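Side-chain contacts in Lmo0135 protein (Listeria monocytogenes EGD-e, PDB 5ISU), which is the substrate-binding protein CtaP of an ABC transporter and probably takes part in peptide uptake: residues A[73-78]-A[146-151]; A[101-106]-A[114-119]. One frame throughout, in Å; residues are numbered along the deposited sequence.

Interaction 1 of 2, residues A[73-78]-A[146-151]; sequences LTYTVK and NTIKTF
Ile-148 reaches from helix 144-148 to strand 74-79 and touches two of its residues, Tyr-75 and Val-77. Its CB carries two branches, and each serves a different neighbour. CG2, the short branch, meets the methyl CG2 of Val-77 at 4.1 Å, a loose van der Waals contact. The isoleucine and the valine point in opposing directions, and of their atoms these two methyls make the contact. The long branch leaves through CG1, which stands anti to the carbonyl carbon (chi1 -71°). The chain is then extended to CD1 (chi2 175°), and this carries the end methyl to Tyr-75. CD1 lies 3.7 Å from CD2 of Tyr-75 and 3.8 Å from CB of the same residue. It therefore sits at the root of the tyrosine, where the ring joins CB, and approaches the ring obliquely.

Tyr-75 and Val-77 are two apart on the strand, and both CB atoms point toward the helix. Strand 74-79 belongs to the five-stranded antiparallel sheet, paired with strands 63-68 and 132-136. Leu-66 of strand 63-68 also touches Ile-148, and Phe-144 packs edge-to-face on the Tyr-75 ring. The helix thus lies against one side of the sheet. Behind Ile-148 the chain turns, and Thr-150 OG1 gives a hydrogen bond of 3.1 Å to Asn-146 O.

No hydrogen bond or salt bridge joins the two segments. All three touching residues are buried, so the contact rests on shape and on the exclusion of water.

Interaction 2 of 2, residues A[101-106]-A[114-119]; sequences NSILDT and GNFVFD
The ring atoms CD1 and CE1 of Phe-116 meet two methyls of Ile-103, CG2 and CD1. This is helix-to-sheet packing: the last turn of helix 93-104 meets the chain entering the short strand 117-118, an outermost strand of the five-stranded antiparallel sheet. Ile-103 CG2 is 3.9 Å from Phe-116 CD1. Ile-103 CD1 is also 3.9 Å from Phe-116 CE1. The isoleucine crosses the ring obliquely, with both branches in contact. Its CG1 is anti to the carbonyl carbon (chi1 -69°), and the extended chain beyond it carries CD1 along the ring from CG2.

Leu-104, the next residue of the helix, touches the phenylalanine at its base, at CB. Its own CB does not point straight at the opposite segment, but the branch CD2 reaches it. The two side chains cross at about a right angle. Leu-104 CD2 meets Phe-116 CB at 3.6 Å. Leu-104 CD2 also touches Val-117 CG2, at 3.9 Å.

Phe-116 also rests on Phe-144 and Thr-147 of helix 144-148 and on Val-123 of strand 121-129. The helix closes with a hydrogen bond from Asp-105 N to Asn-101 O. Leu-104 O accepts a further one from Arg-113 NE, which ties the helix end to the residue just before 114-119. Across the contact itself the packing is apolar, apart from one touch on the backbone: Leu-104 CD2 lies 3.6 Å from Phe-116 O.

Interaction 1 and interaction 2 have centres 14 Å apart and share the same five-stranded sheet. Along the chain, interaction 2 is nested within the loop closed by interaction 1. The two meet directly through segment 146-151. Phe-151 CE1 packs on Phe-116 CZ at 3.5 Å, and Thr-147 CG2 lies 3.7 Å from Phe-116 CZ. Ile-103 CD1 is 4.2 Å from Phe-151 CE1. Phe-144 touches both Tyr-75 and Phe-116, so helix 144-148 bridges the two contacts. Together they form continuous apolar packing between the sheet and two helices. The centres of interactions 1 and 2 lie about 20 and 21 Å from the centre of the chain, on the same side of it.

Interaction 1 of 2, residues A[73-78]-A[146-151]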
loop_
_atom_site.group_PDB
_atom_site.type_symbol
_atom_site.label_atom_id
_atom_site.label_comp_id
_atom_site.label_asym_id
_atom_site.label_seq_id
_atom_site.Cartn_x
_atom_site.Cartn_y
_atom_site.Cartn_z
ATOM N N LEU A 73 16.197 -18.120 -13.270
ATOM C CA LEU A 73 16.075 -17.190 -14.399
ATOM C C LEU A 73 14.798 -17.376 -15.204
ATOM O O LEU A 73 14.444 -16.484 -15.955
ATOM C CB LEU A 73 17.270 -17.329 -15.355
ATOM C CG LEU A 73 18.650 -17.004 -14.803
ATOM C CD1 LEU A 73 19.677 -17.220 -15.908
ATOM C CD2 LEU A 73 18.706 -15.584 -14.258
ATOM N N THR A 74 14.119 -18.517 -15.064
ATOM C CA THR A 74 12.904 -18.785 -15.832
ATOM C C THR A 74 11.662 -19.057 -14.959
ATOM O O THR A 74 11.624 -20.015 -14.189
ATOM C CB THR A 74 13.135 -19.958 -16.803
ATOM O OG1 THR A 74 14.274 -19.674 -17.632
ATOM C CG2 THR A 74 11.919 -20.176 -17.700
ATOM N N TYR A 75 10.656 -18.197 -15.098
ATOM C CA TYR A 75 9.396 -18.306 -14.377
ATOM C C TYR A 75 8.312 -18.720 -15.370
ATOM O O TYR A 75 8.044 -18.015 -16.326
ATOM C CB TYR A 75 9.024 -16.960 -13.729
ATOM C CG TYR A 75 9.934 -16.525 -12.590
ATOM C CD1 TYR A 75 11.250 -16.144 -12.818
ATOM C CD2 TYR A 75 9.455 -16.445 -11.291
ATOM C CE1 TYR A 75 12.080 -15.743 -11.767
ATOM C CE2 TYR A 75 10.268 -16.041 -10.241
ATOM C CZ TYR A 75 11.578 -15.686 -10.477
ATOM O OH TYR A 75 12.371 -15.282 -9.416
ATOM N N THR A 76 7.677 -19.853 -15.122
ATOM C CA THR A 76 6.633 -20.363 -15.986
ATOM C C THR A 76 5.284 -20.299 -15.285
ATOM O O THR A 76 5.098 -20.903 -14.220
ATOM C CB THR A 76 6.924 -21.822 -16.358
ATOM O OG1 THR A 76 8.197 -21.904 -16.997
ATOM C CG2 THR A 76 5.872 -22.370 -17.293
ATOM N N VAL A 77 4.341 -19.582 -15.896
ATOM C CA VAL A 77 2.984 -19.437 -15.368
ATOM C C VAL A 77 1.990 -20.182 -16.265
ATOM O O VAL A 77 1.947 -19.950 -17.478
ATOM C CB VAL A 77 2.541 -17.946 -15.328
ATOM C CG1 VAL A 77 1.120 -17.815 -14.786
ATOM C CG2 VAL A 77 3.502 -17.116 -14.491
ATOM N N LYS A 78 1.201 -21.065 -15.660
ATOM C CA LYS A 78 0.148 -21.805 -16.355
ATOM C C LYS A 78 -1.184 -21.146 -15.982
ATOM O O LYS A 78 -1.456 -20.943 -14.806
ATOM C CB LYS A 78 0.106 -23.264 -15.895
ATOM C CG LYS A 78 1.185 -24.209 -16.430
ATOM C CD LYS A 78 0.994 -24.529 -17.907
ATOM C CE LYS A 78 1.721 -25.808 -18.321
ATOM N NZ LYS A 78 3.187 -25.824 -18.043
ATOM N N ASN A 146 7.172 -11.658 -6.616
ATOM C CA ASN A 146 6.172 -10.737 -6.091
ATOM C C ASN A 146 5.496 -9.937 -7.215
ATOM O O ASN A 146 4.273 -9.706 -7.183
ATOM C CB ASN A 146 6.808 -9.773 -5.108
ATOM C CG ASN A 146 5.807 -8.806 -4.510
ATOM O OD1 ASN A 146 4.897 -9.201 -3.787
ATOM N ND2 ASN A 146 5.979 -7.529 -4.805
ATOM N N THR A 147 6.290 -9.495 -8.187
ATOM C CA THR A 147 5.759 -8.767 -9.334
ATOM C C THR A 147 4.734 -9.653 -10.077
ATOM O O THR A 147 3.692 -9.173 -10.506
ATOM C CB THR A 147 6.898 -8.348 -10.287
ATOM O OG1 THR A 147 7.846 -7.546 -9.573
ATOM C CG2 THR A 147 6.366 -7.566 -11.431
ATOM N N ILE A 148 5.026 -10.943 -10.223
ATOM C CA ILE A 148 4.076 -11.860 -10.855
ATOM C C ILE A 148 2.787 -11.990 -10.015
ATOM O O ILE A 148 1.700 -12.103 -10.572
ATOM C CB ILE A 148 4.696 -13.261 -11.091
ATOM C CG1 ILE A 148 5.745 -13.191 -12.197
ATOM C CG2 ILE A 148 3.643 -14.282 -11.509
ATOM C CD1 ILE A 148 6.481 -14.501 -12.407
ATOM N N LYS A 149 2.930 -11.978 -8.686
ATOM C CA LYS A 149 1.789 -12.092 -7.753
ATOM C C LYS A 149 0.950 -10.818 -7.585
ATOM O O LYS A 149 -0.033 -10.845 -6.859
ATOM C CB LYS A 149 2.266 -12.494 -6.359
ATOM C CG LYS A 149 3.072 -13.761 -6.270
ATOM C CD LYS A 149 2.296 -15.003 -6.596
ATOM C CE LYS A 149 3.123 -16.211 -6.190
ATOM N NZ LYS A 149 2.386 -17.468 -6.457
ATOM N N THR A 150 1.360 -9.712 -8.205
ATOM C CA THR A 150 0.625 -8.435 -8.148
ATOM C C THR A 150 0.298 -7.952 -9.576
ATOM O O THR A 150 0.153 -6.754 -9.817
ATOM C CB THR A 150 1.441 -7.341 -7.387
ATOM O OG1 THR A 150 2.729 -7.145 -8.015
ATOM C CG2 THR A 150 1.657 -7.728 -5.919
ATOM N N PHE A 151 0.095 -8.908 -10.487
ATOM C CA PHE A 151 -0.109 -8.640 -11.896
ATOM C C PHE A 151 -1.542 -8.877 -12.410
ATOM O O PHE A 151 -2.080 -9.999 -12.310
ATOM C CB PHE A 151 0.846 -9.545 -12.679
ATOM C CG PHE A 151 0.981 -9.177 -14.118
ATOM C CD1 PHE A 151 1.935 -8.263 -14.512
ATOM C CD2 PHE A 151 0.166 -9.740 -15.077
ATOM C CE1 PHE A 151 2.071 -7.900 -15.840
ATOM C CE2 PHE A 151 0.299 -9.392 -16.407
ATOM C CZ PHE A 151 1.264 -8.470 -16.789
#

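Interaction 2 of 2, residues A[101-106]-A[114-119]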
loop_
_atom_site.group_PDB
_atom_site.type_symbol
_atom_site.label_atom_id
_atom_site.label_comp_id
_atom_site.label_asym_id
_atom_site.label_seq_id
_atom_site.Cartn_x
_atom_site.Cartn_y
_atom_site.Cartn_z
ATOM N N ASN A 101 4.590 -6.384 -22.495
ATOM C CA ASN A 101 5.207 -5.576 -23.569
ATOM C C ASN A 101 4.661 -4.150 -23.552
ATOM O O ASN A 101 5.399 -3.204 -23.853
ATOM C CB ASN A 101 5.013 -6.219 -24.951
ATOM C CG ASN A 101 5.776 -7.537 -25.108
ATOM O OD1 ASN A 101 5.328 -8.445 -25.808
ATOM N ND2 ASN A 101 6.919 -7.647 -24.453
ATOM N N SER A 102 3.392 -3.986 -23.175
ATOM C CA SER A 102 2.804 -2.642 -23.112
ATOM C C SER A 102 3.374 -1.859 -21.901
ATOM O O SER A 102 3.458 -0.635 -21.942
ATOM C CB SER A 102 1.267 -2.681 -23.101
ATOM O OG SER A 102 0.769 -3.162 -21.860
ATOM N N ILE A 103 3.790 -2.565 -20.849
ATOM C CA ILE A 103 4.422 -1.916 -19.674
ATOM C C ILE A 103 5.891 -1.597 -19.982
ATOM O O ILE A 103 6.417 -0.548 -19.566
ATOM C CB ILE A 103 4.344 -2.803 -18.408
ATOM C CG1 ILE A 103 2.897 -2.901 -17.913
ATOM C CG2 ILE A 103 5.197 -2.228 -17.278
ATOM C CD1 ILE A 103 2.708 -3.843 -16.739
ATOM N N LEU A 104 6.557 -2.516 -20.679
ATOM C CA LEU A 104 7.959 -2.317 -21.055
ATOM C C LEU A 104 8.139 -1.168 -22.036
ATOM O O LEU A 104 9.173 -0.511 -22.044
ATOM C CB LEU A 104 8.553 -3.600 -21.663
ATOM C CG LEU A 104 8.887 -4.746 -20.701
ATOM C CD1 LEU A 104 9.307 -5.983 -21.480
ATOM C CD2 LEU A 104 9.980 -4.330 -19.718
ATOM N N ASP A 105 7.129 -0.949 -22.866
ATOM C CA ASP A 105 7.159 0.086 -23.889
ATOM C C ASP A 105 7.235 1.459 -23.206
ATOM O O ASP A 105 6.259 1.925 -22.611
ATOM C CB ASP A 105 5.908 -0.050 -24.762
ATOM C CG ASP A 105 5.980 0.745 -26.035
ATOM O OD1 ASP A 105 7.042 1.325 -26.326
ATOM O OD2 ASP A 105 4.963 0.762 -26.762
ATOM N N THR A 106 8.413 2.084 -23.291
ATOM C CA THR A 106 8.686 3.376 -22.654
ATOM C C THR A 106 7.718 4.496 -23.037
ATOM O O THR A 106 7.402 5.337 -22.189
ATOM C CB THR A 106 10.144 3.848 -22.911
ATOM O OG1 THR A 106 10.453 3.692 -24.295
ATOM C CG2 THR A 106 11.147 3.033 -22.089
ATOM N N GLY A 114 9.676 -0.340 -13.994
ATOM C CA GLY A 114 10.862 -0.735 -13.214
ATOM C C GLY A 114 10.887 -2.172 -12.687
ATOM O O GLY A 114 11.954 -2.740 -12.481
ATOM N N ASN A 115 9.711 -2.756 -12.480
ATOM C CA ASN A 115 9.581 -4.132 -11.990
ATOM C C ASN A 115 9.890 -5.206 -13.046
ATOM O O ASN A 115 10.053 -6.391 -12.711
ATOM C CB ASN A 115 8.154 -4.353 -11.476
ATOM C CG ASN A 115 7.798 -3.442 -10.301
ATOM O OD1 ASN A 115 8.670 -2.878 -9.659
ATOM N ND2 ASN A 115 6.504 -3.320 -10.010
ATOM N N PHE A 116 9.937 -4.802 -14.314
ATOM C CA PHE A 116 10.216 -5.728 -15.417
ATOM C C PHE A 116 11.568 -5.464 -16.087
ATOM O O PHE A 116 11.871 -6.055 -17.132
ATOM C CB PHE A 116 9.079 -5.671 -16.448
ATOM C CG PHE A 116 7.729 -6.041 -15.882
ATOM C CD1 PHE A 116 6.934 -5.088 -15.289
ATOM C CD2 PHE A 116 7.266 -7.350 -15.943
ATOM C CE1 PHE A 116 5.699 -5.424 -14.759
ATOM C CE2 PHE A 116 6.037 -7.697 -15.431
ATOM C CZ PHE A 116 5.250 -6.733 -14.829
ATOM N N VAL A 117 12.382 -4.606 -15.462
ATOM C CA VAL A 117 13.705 -4.239 -15.971
ATOM C C VAL A 117 14.772 -4.458 -14.871
ATOM O O VAL A 117 14.520 -4.210 -13.691
ATOM C CB VAL A 117 13.712 -2.770 -16.432
ATOM C CG1 VAL A 117 15.043 -2.402 -17.060
ATOM C CG2 VAL A 117 12.593 -2.536 -17.431
ATOM N N PHE A 118 15.953 -4.932 -15.277
ATOM C CA PHE A 118 17.060 -5.231 -14.360
ATOM C C PHE A 118 18.339 -4.826 -15.040
ATOM O O PHE A 118 18.658 -5.363 -16.097
ATOM C CB PHE A 118 17.085 -6.722 -14.059
ATOM C CG PHE A 118 15.779 -7.234 -13.577
ATOM C CD1 PHE A 118 15.403 -7.057 -12.251
ATOM C CD2 PHE A 118 14.886 -7.826 -14.458
ATOM C CE1 PHE A 118 14.174 -7.497 -11.803
ATOM C CE2 PHE A 118 13.648 -8.260 -14.016
ATOM C CZ PHE A 118 13.292 -8.101 -12.685
ATOM N N ASP A 119 19.068 -3.883 -14.443
ATOM C CA ASP A 119 20.296 -3.330 -15.047
ATOM C C ASP A 119 20.004 -2.835 -16.467
ATOM O O ASP A 119 20.782 -3.054 -17.386
ATOM C CB ASP A 119 21.469 -4.338 -15.048
ATOM C CG ASP A 119 22.114 -4.502 -13.684
ATOM O OD1 ASP A 119 21.384 -4.533 -12.673
ATOM O OD2 ASP A 119 23.363 -4.621 -13.637
#